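Local structure of phosphoribosyl-aminoimidazole carboxylase (Aspergillus clavatus, 3K5I) at residues Pro382-His385 and Glu386-His390. The protein probably carboxylates 5-aminoimidazole ribonucleotide to its N5-carboxyamino form at the expense of ATP, a step of purine biosynthesis, as an ATP-grasp enzyme. Numbering follows the deposited sequence.
Sequences PTMH and EAETH
With chi1 at 58°, T383 tucks OG1 between its own backbone N and carbonyl carbon, facing the start of the helix, while E386 swings CG anti to its backbone N and runs on extended, back toward the T383 hydroxyl. This is an N-cap: E386 N donates to T383 OG1 at 3.2 Å, and T383 OG1 in turn donates weakly, over 3.5 Å, to E386 OE1. E386 OE1 also lies 3.7 Å from P382 CG, and the E386 side chain touches Q323 of the second subunit. Behind the cap the first helical turn closes through A387 N to T383 O at 3.0 Å. Two residues along, H385 O takes two bonds from T389, from N at 2.9 Å and from OG1 at 3.2 Å, the hydroxyl coming from above the carbonyl plane. In one of the two conformers of H385, T389 OG1 also sits over a face of the imidazole, near its rim. On another side of the helix, E388 OE1 lies 3.5 Å from M384 CG, and the same oxygen is salt-bridged to R244. The cap thus starts helix 384-399 just after strand 373-380, and M384, A387 and E388 pack on I332 of strand 331-337.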
ATOM      1  N   PRO A 382      17.256   4.091   7.396  1.00 18.12           N
ATOM      2  CA  PRO A 382      17.506   3.744   8.796  1.00 11.33           C
ATOM      3  C   PRO A 382      17.849   4.996   9.587  1.00 11.77           C
ATOM      4  O   PRO A 382      17.727   4.947  10.780  1.00 10.06           O
ATOM      5  CB  PRO A 382      18.657   2.728   8.756  1.00  8.72           C
ATOM      6  CG  PRO A 382      18.960   2.466   7.241  1.00 28.17           C
ATOM      7  CD  PRO A 382      17.845   3.127   6.449  1.00 31.85           C
ATOM      8  N   THR A 383      18.273   6.084   8.922  1.00 21.57           N
ATOM      9  CA  THR A 383      18.650   7.360   9.544  1.00 20.81           C
ATOM     10  C   THR A 383      18.089   8.554   8.754  1.00 14.14           C
ATOM     11  O   THR A 383      17.865   8.487   7.535  1.00 10.92           O
ATOM     12  CB  THR A 383      20.201   7.588   9.621  1.00 23.71           C
ATOM     13  OG1 THR A 383      20.714   7.522   8.289  1.00 17.03           O
ATOM     14  CG2 THR A 383      20.935   6.488  10.451  1.00 14.85           C
ATOM     15  N   MET A 384      17.895   9.685   9.426  1.00  4.39           N
ATOM     16  CA  MET A 384      17.321  10.829   8.721  1.00 10.95           C
ATOM     17  C   MET A 384      18.372  11.271   7.719  1.00 32.79           C
ATOM     18  O   MET A 384      18.122  11.529   6.534  1.00 33.65           O
ATOM     19  CB  MET A 384      17.144  11.919   9.805  1.00 25.10           C
ATOM     20  CG  MET A 384      16.145  13.026   9.528  1.00 36.47           C
ATOM     21  SD  MET A 384      14.636  12.646   8.528  1.00 18.81           S
ATOM     22  CE  MET A 384      13.442  12.716   9.972  1.00 10.83           C
ATOM     23  N   HIS A 385      19.583  11.354   8.253  1.00 21.44           N
ATOM     24  CA  HIS A 385      20.668  11.827   7.459  1.00 16.81           C
ATOM     25  C   HIS A 385      20.495  11.183   6.107  1.00 14.49           C
ATOM     26  O   HIS A 385      20.412  11.778   5.081  1.00 22.23           O
ATOM     27  CB  HIS A 385      22.002  11.418   8.027  0.50 16.52           C
ATOM     28  CG  HIS A 385      23.101  12.002   7.221  0.50  1.00           C
ATOM     29  ND1 HIS A 385      23.292  13.368   7.141  0.50 12.61           N
ATOM     30  CD2 HIS A 385      24.015  11.433   6.408  0.50  1.00           C
ATOM     31  CE1 HIS A 385      24.306  13.609   6.333  0.50  2.26           C
ATOM     32  NE2 HIS A 385      24.762  12.455   5.878  0.50 24.46           N
ATOM     33  N   GLU A 386      20.576   9.869   6.124  1.00 12.16           N
ATOM     34  CA  GLU A 386      20.543   9.136   4.866  1.00  1.00           C
ATOM     35  C   GLU A 386      19.268   9.327   4.026  1.00 32.03           C
ATOM     36  O   GLU A 386      19.340   9.345   2.776  1.00 33.41           O
ATOM     37  CB  GLU A 386      20.735   7.694   5.266  1.00 17.74           C
ATOM     38  CG  GLU A 386      21.223   6.794   4.193  1.00 52.46           C
ATOM     39  CD  GLU A 386      21.065   5.356   4.634  1.00 99.75           C
ATOM     40  OE1 GLU A 386      21.140   5.057   5.860  1.00 69.59           O
ATOM     41  OE2 GLU A 386      20.849   4.557   3.705  1.00 38.21           O
ATOM     42  N   ALA A 387      18.119   9.456   4.707  1.00 27.99           N
ATOM     43  CA  ALA A 387      16.817   9.687   4.042  1.00 24.42           C
ATOM     44  C   ALA A 387      16.938  11.071   3.387  1.00 58.30           C
ATOM     45  O   ALA A 387      16.519  11.281   2.236  1.00 17.03           O
ATOM     46  CB  ALA A 387      15.636   9.681   5.062  1.00 23.07           C
ATOM     47  N   GLU A 388      17.525  12.011   4.130  1.00 26.70           N
ATOM     48  CA  GLU A 388      17.723  13.354   3.599  1.00 26.32           C
ATOM     49  C   GLU A 388      18.587  13.337   2.324  1.00 21.95           C
ATOM     50  O   GLU A 388      18.322  14.028   1.329  1.00 26.48           O
ATOM     51  CB  GLU A 388      18.445  14.194   4.605  1.00 14.07           C
ATOM     52  CG  GLU A 388      17.564  14.841   5.653  1.00 12.32           C
ATOM     53  CD  GLU A 388      18.415  15.247   6.850  1.00 99.75           C
ATOM     54  OE1 GLU A 388      17.871  15.585   7.917  1.00 30.72           O
ATOM     55  OE2 GLU A 388      19.655  15.242   6.734  1.00 43.89           O
ATOM     56  N   THR A 389      19.635  12.530   2.361  1.00 15.29           N
ATOM     57  CA  THR A 389      20.451  12.445   1.155  1.00 23.49           C
ATOM     58  C   THR A 389      19.762  11.775  -0.041  1.00 43.04           C
ATOM     59  O   THR A 389      19.967  12.115  -1.221  1.00 19.96           O
ATOM     60  CB  THR A 389      21.627  11.556   1.540  1.00 99.75           C
ATOM     61  OG1 THR A 389      22.375  12.171   2.601  1.00 31.97           O
ATOM     62  CG2 THR A 389      22.497  11.339   0.350  1.00 17.31           C
ATOM     63  N   HIS A 390      18.961  10.757   0.234  1.00 19.94           N
ATOM     64  CA  HIS A 390      18.304  10.102  -0.895  1.00  5.34           C
ATOM     65  C   HIS A 390      17.334  11.034  -1.551  1.00 21.20           C
ATOM     66  O   HIS A 390      17.146  11.000  -2.764  1.00 16.54           O
ATOM     67  CB  HIS A 390      17.408   9.029  -0.395  1.00 13.66           C
ATOM     68  CG  HIS A 390      18.126   7.779   0.001  1.00 27.04           C
ATOM     69  ND1 HIS A 390      19.450   7.540  -0.316  1.00 34.26           N
ATOM     70  CD2 HIS A 390      17.684   6.692   0.681  1.00 32.09           C
ATOM     71  CE1 HIS A 390      19.797   6.365   0.181  1.00 19.01           C
ATOM     72  NE2 HIS A 390      18.743   5.824   0.773  1.00 49.48           N
TER